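PDB 2RJO: twin-arginine translocation pathway signal protein from Burkholderia phytofirmans, which probably serves as a periplasmic sugar-binding protein, holding beta-D-galactopyranose in the cleft between two alpha/beta lobes, as in solute receptors of ABC transporters. Local coordinates for residues 68-73 with 94-99; 114-119 with 254-259; 139-144 with 168-173; 199-204 with 223-228. One frame throughout, in Å; residues are numbered along the deposited sequence.

Contact 1: residues 68-73 with 94-99; sequences NVDPND and IWNKPK. With GAL (beta-D-galactopyranose), chain B.
Asp-70 and Ile-94 come within 4.6 Å at their CA atoms where strands 65-69 and 90-94, parallel neighbours, give way to loops, and the last rung between them is the bond from Ile-94 N to Val-69 O (2.9 Å). Beyond it both chains turn into the galactose pocket. The Asp-70 carboxylate lies with its OD1 2.8 Å from GAL O6, which donates a hydrogen bond to it, while OD2 sits at the indole edge of Trp-95, 3.3 Å from CD1, and takes a second bond from Tyr-20. CG, anti to the backbone N (chi1 -180°), carries the carboxylate from the strand end toward the sugar; carboxylate and indole planes stand 46° apart. The indole offers a face to the sugar: GAL C4 lies 3.8 Å above its plane, displaced toward the rim, in the CH-pi manner common in sugar sites. Asn-96 ND2 divides its donors between protein and ligand. It bonds Pro-71 O at 2.6 Å and reaches GAL O6 at 3.1 Å in a weak bond. ND2 lies nearly on the extension of the Pro-71 C=O bond, though the hydrogen bond is bent and Pro-71 O sits 23° out of the amide plane. O6 is thus gripped from both loops, and the bond to Pro-71 O helps fix the amide's orientation. Deeper in, Asn-68 OD1 rests 3.4 Å from Ile-94 CG1 and is buried without a polar partner, although its ND2 bonds the carbonyls of Leu-256 and Gly-257. Pro-71 packs on helix 74-87, Ile-94 touches Leu-114 of strand 110-115, and Tyr-19 holds Trp-95 NE1 from helix 18-34.

Contact 2: residues 114-119 with 254-259; sequences LSYDGV and FWLGGI
Leu-114 and Leu-256 bring the end of strand 110-115 against helix 253-268, with CA atoms 8.3 Å apart at the nearest point, a spacing bridged by side chains alone. This is helix-on-sheet packing in an alpha/beta lobe of the periplasmic binding protein fold, and no hydrogen bond crosses between the segments. Leu-114 CD1 touches two helix residues: it lies 3.7 Å from Ile-259 CG2, the two side chains crossing at about a right angle, and 4.1 Å from Leu-256 CD2, where the leucines slide past each other in opposite directions. With CG1 of Ile-259 anti to the backbone N (chi1 -151°), CG2 takes the crowded position and is the branch that meets Leu-114. Further along, Tyr-116 and Leu-256 meet tip to tip. Leu-256 CD1 approaches the rim of the phenol near its plane, 3.9 Å from CE2. Strand 283-291 also touches this tyrosine, and the Tyr-116 ring meets those of Trp-95 and Trp-251, both pocket residues, so the contact backs the galactose site. Within the helix, Ile-259 CB lies 3.7 Å above one indole face of Trp-255, offset toward the rim. From the strand side Tyr-116 OH comes to 3.9 Å from Trp-255 CZ3.

Contact 3: residues 139-144 with 168-173; sequences VVALGG and IQLLDF
Val-139 is held by both its backbone N and its backbone O: N donates to Gln-169 O at 2.8 Å, and O accepts from Leu-171 N at 2.7 Å. Strand 168-175 then carries an extra residue at Leu-171, a bulge-like irregularity with helical backbone angles, so Ala-141 N bonds Asp-172 O (3.1 Å, 173° at the hydrogen) where regular parallel pairing would use Leu-171 O. The axes of the short strands lie 41° apart. On one face, Val-139 CG2 presses on Ile-168 CG2 at 3.5 Å, tighter than usual for methyl groups. The same face carries Phe-173, whose CG is anti to the backbone N (chi1 -177°); its ring presents an edge to Ala-141 CB, 3.6 Å from CD1, and its CZ ends 3.5 Å from Gly-143 CA, where the lack of a CB leaves room for the ring tip. On the opposite face Val-140 CG1 meets Leu-171 CB at 3.9 Å. The next shell is helical: helix 149-163, the crossover of this beta-alpha-beta unit, covers Ala-141 and Leu-170, while helix 180-194 lies over Val-140 and supplies Trp-190, which bonds Asp-172 OD2. Polar backbone bonds thus set the register, and apolar side chains pack along the strand pair.

Contact 4: residues 199-204 with 223-228; sequences KGVWAA and GQIPVT
Val-201 pairs with Val-227 and Trp-202 with Thr-228 in parallel register, joining the two strands of a beta-alpha-beta unit at one margin of the parallel sheet of this Rossmann-like lobe. The ladder alternates: Val-201 N donates to Pro-226 O, Thr-228 N to Val-201 O, and Ala-203 N to Thr-228 O (2.9 Å). Followed outward, Val-201 lies side by side with Val-227, both pointing the same way from the sheet. Its CB is 3.9 Å from Val-227 CG2. CG1, anti to the backbone N (chi1 -174°), sits 4.0 Å from Val-227 CG1, and CG2, anti to the carbonyl carbon and beside the backbone N, is 3.9 Å from Ile-225 CG2. The same Ile-225 methyl lies against Gly-200 CA. Helix 206-218, the connection between the strands, covers this face by touching Ile-225 and Val-227. The Pro-226 ring rests against Lys-199 O, with CD at 3.4 Å. On the other face, that of Trp-202 and Thr-228, helix 118-132 packs on both side chains; it also touches Pro-226. There Thr-228 OG1 stands 3.5 Å from Trp-202 CD1, oblique to the indole. A water bridges the two strands beside that ring, over one of its faces. It donates to Ala-203 O and accepts from Thr-228 OG1, each bond 2.8 Å long.

In the fold
From the N terminus, contact 1 closes first, a short loop through helix 74-87 in the lobe whose sheet begins with strand 7-12. Contact 2 opens next, when strand 110-115 is laid down, and closes only at helix 253-268, so its long loop encloses contacts 3 and 4, two helical crossovers in the other lobe's parallel sheet, separated by a third through helix 180-194. None of the loops interlace. Contacts 1 and 2 touch, through a backbone bond between Trp-95 and Leu-114 among others; contacts 3 and 4 join where strands 137-143 and 198-203 run side by side. Contacts of different pairs lie about 24 to 28 Å apart between centres, with galactose in the cleft.

Contact 1: residues 68-73 with 94-99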
loop_
_atom_site.group_PDB
_atom_site.type_symbol
_atom_site.label_atom_id
_atom_site.label_comp_id
_atom_site.label_asym_id
_atom_site.label_seq_id
_atom_site.Cartn_x
_atom_site.Cartn_y
_atom_site.Cartn_z
ATOM N N ASN A 68 -12.561 -6.332 -3.656
ATOM C CA ASN A 68 -11.203 -5.832 -3.874
ATOM C C ASN A 68 -10.661 -5.650 -2.466
ATOM O O ASN A 68 -11.006 -4.681 -1.789
ATOM C CB ASN A 68 -11.207 -4.490 -4.610
ATOM C CG ASN A 68 -9.803 -3.977 -4.879
ATOM O OD1 ASN A 68 -8.849 -4.748 -4.872
ATOM N ND2 ASN A 68 -9.673 -2.676 -5.134
ATOM N N VAL A 69 -9.815 -6.577 -2.026
ATOM C CA VAL A 69 -9.298 -6.540 -0.662
ATOM C C VAL A 69 -7.788 -6.469 -0.448
ATOM O O VAL A 69 -7.000 -7.086 -1.168
ATOM C CB VAL A 69 -9.829 -7.768 0.132
ATOM C CG1 VAL A 69 -9.403 -9.058 -0.570
ATOM C CG2 VAL A 69 -9.310 -7.749 1.567
ATOM N N ASP A 70 -7.414 -5.707 0.574
ATOM C CA ASP A 70 -6.032 -5.520 1.007
ATOM C C ASP A 70 -6.014 -6.322 2.321
ATOM O O ASP A 70 -6.373 -5.798 3.372
ATOM C CB ASP A 70 -5.780 -4.029 1.294
ATOM C CG ASP A 70 -4.352 -3.733 1.756
ATOM O OD1 ASP A 70 -3.699 -4.613 2.358
ATOM O OD2 ASP A 70 -3.883 -2.597 1.529
ATOM N N PRO A 71 -5.626 -7.612 2.269
ATOM C CA PRO A 71 -5.580 -8.462 3.465
ATOM C C PRO A 71 -4.779 -7.874 4.621
ATOM O O PRO A 71 -3.641 -7.445 4.439
ATOM C CB PRO A 71 -4.964 -9.760 2.939
ATOM C CG PRO A 71 -5.487 -9.822 1.550
ATOM C CD PRO A 71 -5.266 -8.397 1.075
ATOM N N ASN A 72 -5.394 -7.862 5.801
ATOM C CA ASN A 72 -4.773 -7.347 7.025
ATOM C C ASN A 72 -3.408 -8.013 7.230
ATOM O O ASN A 72 -2.435 -7.358 7.596
ATOM C CB ASN A 72 -5.689 -7.627 8.220
ATOM C CG ASN A 72 -5.132 -7.106 9.520
ATOM O OD1 ASN A 72 -4.807 -5.921 9.639
ATOM N ND2 ASN A 72 -5.028 -7.990 10.520
ATOM N N ASP A 73 -3.350 -9.315 6.978
ATOM C CA ASP A 73 -2.113 -10.083 7.100
ATOM C C ASP A 73 -2.085 -11.031 5.905
ATOM O O ASP A 73 -3.121 -11.316 5.307
ATOM C CB ASP A 73 -2.084 -10.886 8.415
ATOM C CG ASP A 73 -1.003 -10.394 9.389
ATOM O OD1 ASP A 73 -0.007 -9.789 8.916
ATOM O OD2 ASP A 73 -1.136 -10.625 10.626
ATOM N N ILE A 94 -4.658 -7.213 -2.861
ATOM C CA ILE A 94 -3.713 -6.108 -2.928
ATOM C C ILE A 94 -2.670 -6.234 -1.822
ATOM O O ILE A 94 -3.023 -6.390 -0.659
ATOM C CB ILE A 94 -4.413 -4.742 -2.729
ATOM C CG1 ILE A 94 -5.645 -4.631 -3.629
ATOM C CG2 ILE A 94 -3.443 -3.617 -3.051
ATOM C CD1 ILE A 94 -5.317 -4.558 -5.100
ATOM N N TRP A 95 -1.392 -6.173 -2.187
ATOM C CA TRP A 95 -0.303 -6.218 -1.211
ATOM C C TRP A 95 0.022 -7.523 -0.480
ATOM O O TRP A 95 1.085 -8.097 -0.687
ATOM C CB TRP A 95 -0.510 -5.135 -0.137
ATOM C CG TRP A 95 -0.324 -3.693 -0.593
ATOM C CD1 TRP A 95 -1.211 -2.669 -0.438
ATOM C CD2 TRP A 95 0.815 -3.132 -1.267
ATOM N NE1 TRP A 95 -0.702 -1.508 -0.975
ATOM C CE2 TRP A 95 0.538 -1.763 -1.488
ATOM C CE3 TRP A 95 2.036 -3.652 -1.703
ATOM C CZ2 TRP A 95 1.443 -0.912 -2.130
ATOM C CZ3 TRP A 95 2.940 -2.796 -2.348
ATOM C CH2 TRP A 95 2.633 -1.450 -2.550
ATOM N N ASN A 96 -0.882 -7.976 0.386
ATOM C CA ASN A 96 -0.622 -9.161 1.209
ATOM C C ASN A 96 -1.226 -10.505 0.797
ATOM O O ASN A 96 -2.420 -10.615 0.534
ATOM C CB ASN A 96 -1.042 -8.878 2.663
ATOM C CG ASN A 96 -0.414 -7.619 3.233
ATOM O OD1 ASN A 96 0.804 -7.487 3.295
ATOM N ND2 ASN A 96 -1.254 -6.684 3.659
ATOM N N LYS A 97 -0.378 -11.526 0.772
ATOM C CA LYS A 97 -0.788 -12.882 0.444
ATOM C C LYS A 97 0.402 -13.816 0.617
ATOM O O LYS A 97 1.557 -13.381 0.562
ATOM C CB LYS A 97 -1.281 -12.982 -1.004
ATOM C CG LYS A 97 -0.162 -13.088 -2.036
ATOM C CD LYS A 97 -0.707 -13.459 -3.409
ATOM C CE LYS A 97 0.415 -13.704 -4.412
ATOM N NZ LYS A 97 1.252 -14.904 -4.107
ATOM N N PRO A 98 0.134 -15.115 0.835
ATOM C CA PRO A 98 1.222 -16.082 1.002
ATOM C C PRO A 98 1.920 -16.248 -0.344
ATOM O O PRO A 98 1.310 -16.038 -1.388
ATOM C CB PRO A 98 0.495 -17.360 1.421
ATOM C CG PRO A 98 -0.795 -16.858 2.033
ATOM C CD PRO A 98 -1.173 -15.744 1.101
ATOM N N LYS A 99 3.187 -16.629 -0.330
ATOM C CA LYS A 99 3.899 -16.812 -1.580
ATOM C C LYS A 99 3.224 -17.877 -2.448
ATOM O O LYS A 99 3.091 -17.702 -3.661
ATOM C CB LYS A 99 5.347 -17.215 -1.300
ATOM C CG LYS A 99 6.214 -17.350 -2.547
ATOM C CD LYS A 99 7.509 -18.090 -2.224
ATOM C CE LYS A 99 8.373 -18.268 -3.465
ATOM N NZ LYS A 99 7.612 -18.945 -4.564
HETATM C C1 GAL B . -0.883 0.349 4.573
HETATM C C2 GAL B . 0.348 1.046 3.948
HETATM C C3 GAL B . 0.515 0.546 2.496
HETATM C C4 GAL B . 0.708 -0.981 2.520
HETATM C C5 GAL B . -0.556 -1.586 3.193
HETATM C C6 GAL B . -0.400 -3.092 3.243
HETATM O O1 GAL B . -1.034 0.798 5.932
HETATM O O2 GAL B . 0.144 2.458 3.939
HETATM O O3 GAL B . 1.660 1.149 1.898
HETATM O O4 GAL B . 1.860 -1.288 3.305
HETATM O O5 GAL B . -0.697 -1.095 4.567
HETATM O O6 GAL B . -1.562 -3.624 3.851
#

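Contact 2: residues 114-119 with 254-259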
loop_
_atom_site.group_PDB
_atom_site.type_symbol
_atom_site.label_atom_id
_atom_site.label_comp_id
_atom_site.label_asym_id
_atom_site.label_seq_id
_atom_site.Cartn_x
_atom_site.Cartn_y
_atom_site.Cartn_z
ATOM N N LEU A 114 -2.476 -7.684 -6.985
ATOM C CA LEU A 114 -1.751 -6.508 -7.440
ATOM C C LEU A 114 -0.742 -6.099 -6.382
ATOM O O LEU A 114 -1.002 -6.208 -5.188
ATOM C CB LEU A 114 -2.710 -5.344 -7.687
ATOM C CG LEU A 114 -3.856 -5.576 -8.670
ATOM C CD1 LEU A 114 -4.616 -4.274 -8.811
ATOM C CD2 LEU A 114 -3.329 -6.050 -10.020
ATOM N N SER A 115 0.417 -5.625 -6.817
ATOM C CA SER A 115 1.430 -5.216 -5.871
ATOM C C SER A 115 2.485 -4.376 -6.562
ATOM O O SER A 115 2.394 -4.103 -7.755
ATOM C CB SER A 115 2.077 -6.449 -5.238
ATOM O OG SER A 115 2.937 -6.086 -4.172
ATOM N N TYR A 116 3.473 -3.949 -5.792
ATOM C CA TYR A 116 4.566 -3.158 -6.323
ATOM C C TYR A 116 5.827 -3.759 -5.745
ATOM O O TYR A 116 5.779 -4.444 -4.716
ATOM C CB TYR A 116 4.444 -1.705 -5.885
ATOM C CG TYR A 116 3.252 -0.987 -6.443
ATOM C CD1 TYR A 116 3.401 -0.038 -7.437
ATOM C CD2 TYR A 116 1.973 -1.227 -5.948
ATOM C CE1 TYR A 116 2.306 0.669 -7.928
ATOM C CE2 TYR A 116 0.870 -0.530 -6.426
ATOM C CZ TYR A 116 1.043 0.420 -7.416
ATOM O OH TYR A 116 -0.034 1.136 -7.888
ATOM N N ASP A 117 6.945 -3.501 -6.411
ATOM C CA ASP A 117 8.250 -3.997 -5.999
ATOM C C ASP A 117 8.763 -3.213 -4.787
ATOM O O ASP A 117 9.472 -2.213 -4.941
ATOM C CB ASP A 117 9.227 -3.847 -7.167
ATOM C CG ASP A 117 10.597 -4.399 -6.861
ATOM O OD1 ASP A 117 10.917 -4.611 -5.668
ATOM O OD2 ASP A 117 11.364 -4.610 -7.824
ATOM N N GLY A 118 8.427 -3.683 -3.588
ATOM C CA GLY A 118 8.850 -2.999 -2.377
ATOM C C GLY A 118 10.351 -2.965 -2.137
ATOM O O GLY A 118 10.856 -2.063 -1.456
ATOM N N VAL A 119 11.071 -3.945 -2.682
ATOM C CA VAL A 119 12.515 -3.996 -2.504
ATOM C C VAL A 119 13.161 -2.877 -3.305
ATOM O O VAL A 119 14.082 -2.208 -2.828
ATOM C CB VAL A 119 13.105 -5.344 -2.988
ATOM C CG1 VAL A 119 14.597 -5.415 -2.652
ATOM C CG2 VAL A 119 12.358 -6.503 -2.340
ATOM N N PHE A 254 -6.102 5.539 -4.883
ATOM C CA PHE A 254 -7.370 5.808 -5.548
ATOM C C PHE A 254 -7.525 4.821 -6.709
ATOM O O PHE A 254 -8.490 4.077 -6.778
ATOM C CB PHE A 254 -7.381 7.231 -6.093
ATOM C CG PHE A 254 -8.644 7.594 -6.812
ATOM C CD1 PHE A 254 -9.708 8.172 -6.126
ATOM C CD2 PHE A 254 -8.772 7.361 -8.178
ATOM C CE1 PHE A 254 -10.889 8.519 -6.792
ATOM C CE2 PHE A 254 -9.948 7.701 -8.856
ATOM C CZ PHE A 254 -11.011 8.284 -8.158
ATOM N N TRP A 255 -6.562 4.828 -7.622
ATOM C CA TRP A 255 -6.579 3.930 -8.771
ATOM C C TRP A 255 -6.641 2.460 -8.333
ATOM O O TRP A 255 -7.403 1.667 -8.890
ATOM C CB TRP A 255 -5.329 4.148 -9.623
ATOM C CG TRP A 255 -5.236 3.194 -10.763
ATOM C CD1 TRP A 255 -5.935 3.245 -11.930
ATOM C CD2 TRP A 255 -4.426 2.019 -10.832
ATOM N NE1 TRP A 255 -5.613 2.170 -12.727
ATOM C CE2 TRP A 255 -4.685 1.399 -12.071
ATOM C CE3 TRP A 255 -3.503 1.421 -9.961
ATOM C CZ2 TRP A 255 -4.057 0.216 -12.465
ATOM C CZ3 TRP A 255 -2.877 0.237 -10.355
ATOM C CH2 TRP A 255 -3.157 -0.348 -11.593
ATOM N N LEU A 256 -5.825 2.095 -7.350
ATOM C CA LEU A 256 -5.813 0.727 -6.859
ATOM C C LEU A 256 -7.197 0.295 -6.407
ATOM O O LEU A 256 -7.641 -0.805 -6.719
ATOM C CB LEU A 256 -4.840 0.582 -5.687
ATOM C CG LEU A 256 -3.381 0.332 -6.036
ATOM C CD1 LEU A 256 -2.509 0.513 -4.803
ATOM C CD2 LEU A 256 -3.253 -1.072 -6.594
ATOM N N GLY A 257 -7.871 1.175 -5.670
ATOM C CA GLY A 257 -9.203 0.883 -5.168
ATOM C C GLY A 257 -10.254 0.600 -6.226
ATOM O O GLY A 257 -11.109 -0.274 -6.047
ATOM N N GLY A 258 -10.197 1.346 -7.326
ATOM C CA GLY A 258 -11.163 1.160 -8.388
ATOM C C GLY A 258 -10.803 0.077 -9.381
ATOM O O GLY A 258 -11.663 -0.717 -9.759
ATOM N N ILE A 259 -9.544 0.039 -9.804
ATOM C CA ILE A 259 -9.107 -0.956 -10.772
ATOM C C ILE A 259 -9.295 -2.390 -10.256
ATOM O O ILE A 259 -9.717 -3.263 -11.007
ATOM C CB ILE A 259 -7.626 -0.736 -11.160
ATOM C CG1 ILE A 259 -7.386 -1.231 -12.593
ATOM C CG2 ILE A 259 -6.708 -1.493 -10.190
ATOM C CD1 ILE A 259 -8.213 -0.520 -13.642
#

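Contact 3: residues 139-144 with 168-173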
loop_
_atom_site.group_PDB
_atom_site.type_symbol
_atom_site.label_atom_id
_atom_site.label_comp_id
_atom_site.label_asym_id
_atom_site.label_seq_id
_atom_site.Cartn_x
_atom_site.Cartn_y
_atom_site.Cartn_z
ATOM N N VAL A 139 21.028 6.627 11.168
ATOM C CA VAL A 139 19.661 6.533 10.674
ATOM C C VAL A 139 18.779 5.597 11.477
ATOM O O VAL A 139 19.200 4.511 11.852
ATOM C CB VAL A 139 19.654 6.047 9.219
ATOM C CG1 VAL A 139 18.247 6.061 8.677
ATOM C CG2 VAL A 139 20.572 6.923 8.383
ATOM N N VAL A 140 17.554 6.033 11.753
ATOM C CA VAL A 140 16.593 5.195 12.459
ATOM C C VAL A 140 15.533 4.834 11.415
ATOM O O VAL A 140 15.264 5.633 10.516
ATOM C CB VAL A 140 15.931 5.927 13.656
ATOM C CG1 VAL A 140 16.937 6.108 14.770
ATOM C CG2 VAL A 140 15.375 7.276 13.221
ATOM N N ALA A 141 14.939 3.646 11.519
ATOM C CA ALA A 141 13.933 3.223 10.548
ATOM C C ALA A 141 12.675 2.621 11.176
ATOM O O ALA A 141 12.748 1.832 12.122
ATOM C CB ALA A 141 14.545 2.236 9.567
ATOM N N LEU A 142 11.523 3.003 10.628
ATOM C CA LEU A 142 10.222 2.550 11.099
ATOM C C LEU A 142 9.602 1.594 10.089
ATOM O O LEU A 142 9.447 1.937 8.924
ATOM C CB LEU A 142 9.304 3.753 11.304
ATOM C CG LEU A 142 9.707 4.720 12.423
ATOM C CD1 LEU A 142 9.152 6.106 12.125
ATOM C CD2 LEU A 142 9.209 4.188 13.766
ATOM N N GLY A 143 9.237 0.399 10.544
ATOM C CA GLY A 143 8.657 -0.587 9.645
ATOM C C GLY A 143 7.180 -0.874 9.839
ATOM O O GLY A 143 6.590 -0.522 10.855
ATOM N N GLY A 144 6.576 -1.521 8.850
ATOM C CA GLY A 144 5.163 -1.854 8.931
ATOM C C GLY A 144 4.942 -3.199 9.595
ATOM O O GLY A 144 5.903 -3.822 10.047
ATOM N N ILE A 168 26.711 4.918 6.239
ATOM C CA ILE A 168 25.458 5.081 6.980
ATOM C C ILE A 168 25.393 4.054 8.105
ATOM O O ILE A 168 25.642 2.872 7.882
ATOM C CB ILE A 168 24.227 4.875 6.057
ATOM C CG1 ILE A 168 24.160 5.996 5.020
ATOM C CG2 ILE A 168 22.951 4.873 6.877
ATOM C CD1 ILE A 168 23.845 7.341 5.610
ATOM N N GLN A 169 25.063 4.503 9.308
ATOM C CA GLN A 169 24.965 3.598 10.445
ATOM C C GLN A 169 23.496 3.472 10.851
ATOM O O GLN A 169 22.860 4.457 11.224
ATOM C CB GLN A 169 25.830 4.120 11.613
ATOM C CG GLN A 169 25.301 3.868 13.038
ATOM C CD GLN A 169 25.783 2.560 13.681
ATOM O OE1 GLN A 169 25.414 1.451 13.251
ATOM N NE2 GLN A 169 26.599 2.687 14.729
ATOM N N LEU A 170 22.958 2.260 10.749
ATOM C CA LEU A 170 21.570 2.003 11.115
ATOM C C LEU A 170 21.470 1.960 12.630
ATOM O O LEU A 170 21.830 0.959 13.262
ATOM C CB LEU A 170 21.095 0.669 10.538
ATOM C CG LEU A 170 19.618 0.336 10.757
ATOM C CD1 LEU A 170 18.741 1.357 10.049
ATOM C CD2 LEU A 170 19.334 -1.064 10.238
ATOM N N LEU A 171 20.968 3.040 13.218
ATOM C CA LEU A 171 20.862 3.100 14.665
ATOM C C LEU A 171 19.872 2.118 15.280
ATOM O O LEU A 171 20.189 1.488 16.294
ATOM C CB LEU A 171 20.531 4.523 15.106
ATOM C CG LEU A 171 21.540 5.569 14.635
ATOM C CD1 LEU A 171 21.097 6.962 15.073
ATOM C CD2 LEU A 171 22.910 5.241 15.189
ATOM N N ASP A 172 18.689 1.979 14.680
ATOM C CA ASP A 172 17.678 1.071 15.222
ATOM C C ASP A 172 16.422 0.943 14.356
ATOM O O ASP A 172 15.866 1.938 13.904
ATOM C CB ASP A 172 17.273 1.536 16.622
ATOM C CG ASP A 172 16.277 0.602 17.285
ATOM O OD1 ASP A 172 16.450 -0.624 17.165
ATOM O OD2 ASP A 172 15.334 1.089 17.943
ATOM N N PHE A 173 15.973 -0.287 14.134
ATOM C CA PHE A 173 14.775 -0.524 13.334
ATOM C C PHE A 173 13.653 -0.915 14.274
ATOM O O PHE A 173 13.839 -1.776 15.135
ATOM C CB PHE A 173 15.008 -1.661 12.340
ATOM C CG PHE A 173 13.843 -1.916 11.417
ATOM C CD1 PHE A 173 13.639 -1.119 10.296
ATOM C CD2 PHE A 173 12.939 -2.938 11.679
ATOM C CE1 PHE A 173 12.546 -1.339 9.442
ATOM C CE2 PHE A 173 11.839 -3.170 10.833
ATOM C CZ PHE A 173 11.643 -2.375 9.723
#

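Contact 4: residues 199-204 with 223-228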
loop_
_atom_site.group_PDB
_atom_site.type_symbol
_atom_site.label_atom_id
_atom_site.label_comp_id
_atom_site.label_asym_id
_atom_site.label_seq_id
_atom_site.Cartn_x
_atom_site.Cartn_y
_atom_site.Cartn_z
ATOM N N LYS A 199 20.820 11.425 12.047
ATOM C CA LYS A 199 20.986 12.330 10.902
ATOM C C LYS A 199 19.927 12.090 9.822
ATOM O O LYS A 199 19.963 12.705 8.759
ATOM C CB LYS A 199 22.375 12.141 10.274
ATOM C CG LYS A 199 23.540 12.503 11.180
ATOM C CD LYS A 199 23.496 13.972 11.571
ATOM C CE LYS A 199 24.523 14.283 12.653
ATOM N NZ LYS A 199 24.489 15.735 13.015
ATOM N N GLY A 200 18.992 11.186 10.096
ATOM C CA GLY A 200 17.949 10.892 9.134
ATOM C C GLY A 200 16.936 9.885 9.642
ATOM O O GLY A 200 17.164 9.207 10.658
ATOM N N VAL A 201 15.817 9.783 8.927
ATOM C CA VAL A 201 14.740 8.869 9.296
ATOM C C VAL A 201 14.094 8.251 8.060
ATOM O O VAL A 201 13.702 8.963 7.144
ATOM C CB VAL A 201 13.630 9.599 10.072
ATOM C CG1 VAL A 201 12.599 8.586 10.574
ATOM C CG2 VAL A 201 14.223 10.404 11.229
ATOM N N TRP A 202 13.994 6.926 8.050
ATOM C CA TRP A 202 13.373 6.168 6.958
ATOM C C TRP A 202 12.088 5.550 7.512
ATOM O O TRP A 202 12.108 4.927 8.578
ATOM C CB TRP A 202 14.301 5.035 6.502
ATOM C CG TRP A 202 13.793 4.188 5.332
ATOM C CD1 TRP A 202 14.046 4.392 4.001
ATOM C CD2 TRP A 202 13.019 2.972 5.404
ATOM N NE1 TRP A 202 13.491 3.380 3.247
ATOM C CE2 TRP A 202 12.857 2.501 4.079
ATOM C CE3 TRP A 202 12.452 2.240 6.458
ATOM C CZ2 TRP A 202 12.151 1.321 3.784
ATOM C CZ3 TRP A 202 11.749 1.066 6.162
ATOM C CH2 TRP A 202 11.609 0.621 4.834
ATOM N N ALA A 203 10.977 5.726 6.799
ATOM C CA ALA A 203 9.688 5.166 7.213
ATOM C C ALA A 203 9.111 4.277 6.105
ATOM O O ALA A 203 9.150 4.638 4.919
ATOM C CB ALA A 203 8.708 6.282 7.549
ATOM N N ALA A 204 8.580 3.115 6.491
ATOM C CA ALA A 204 8.018 2.170 5.526
ATOM C C ALA A 204 6.756 2.669 4.801
ATOM O O ALA A 204 6.338 2.060 3.821
ATOM C CB ALA A 204 7.748 0.821 6.205
ATOM N N GLY A 223 12.165 19.277 9.523
ATOM C CA GLY A 223 12.765 19.969 8.398
ATOM C C GLY A 223 14.283 20.033 8.489
ATOM O O GLY A 223 14.943 20.391 7.516
ATOM N N GLN A 224 14.837 19.700 9.655
ATOM C CA GLN A 224 16.289 19.716 9.851
ATOM C C GLN A 224 16.829 18.293 9.764
ATOM O O GLN A 224 18.015 18.072 9.527
ATOM C CB GLN A 224 16.661 20.346 11.205
ATOM C CG GLN A 224 16.586 21.871 11.223
ATOM C CD GLN A 224 17.025 22.467 12.546
ATOM O OE1 GLN A 224 18.108 22.163 13.043
ATOM N NE2 GLN A 224 16.188 23.315 13.124
ATOM N N ILE A 225 15.946 17.328 9.967
ATOM C CA ILE A 225 16.311 15.930 9.870
ATOM C C ILE A 225 15.475 15.375 8.716
ATOM O O ILE A 225 14.245 15.383 8.773
ATOM C CB ILE A 225 15.991 15.180 11.182
ATOM C CG1 ILE A 225 16.860 15.734 12.315
ATOM C CG2 ILE A 225 16.248 13.688 11.015
ATOM C CD1 ILE A 225 16.496 15.191 13.678
ATOM N N PRO A 226 16.137 14.913 7.638
ATOM C CA PRO A 226 15.451 14.358 6.467
ATOM C C PRO A 226 14.698 13.064 6.770
ATOM O O PRO A 226 15.194 12.182 7.467
ATOM C CB PRO A 226 16.588 14.161 5.473
ATOM C CG PRO A 226 17.734 13.823 6.347
ATOM C CD PRO A 226 17.598 14.847 7.454
ATOM N N VAL A 227 13.489 12.964 6.236
ATOM C CA VAL A 227 12.653 11.797 6.451
ATOM C C VAL A 227 12.042 11.355 5.141
ATOM O O VAL A 227 11.790 12.184 4.263
ATOM C CB VAL A 227 11.510 12.123 7.413
ATOM C CG1 VAL A 227 10.755 10.852 7.774
ATOM C CG2 VAL A 227 12.055 12.817 8.650
ATOM N N THR A 228 11.817 10.051 4.998
ATOM C CA THR A 228 11.189 9.521 3.793
ATOM C C THR A 228 10.033 8.587 4.144
ATOM O O THR A 228 9.983 8.020 5.237
ATOM C CB THR A 228 12.180 8.750 2.910
ATOM O OG1 THR A 228 12.713 7.635 3.632
ATOM C CG2 THR A 228 13.298 9.661 2.451
HETATM O O HOH W 1 10.860 5.657 2.923
#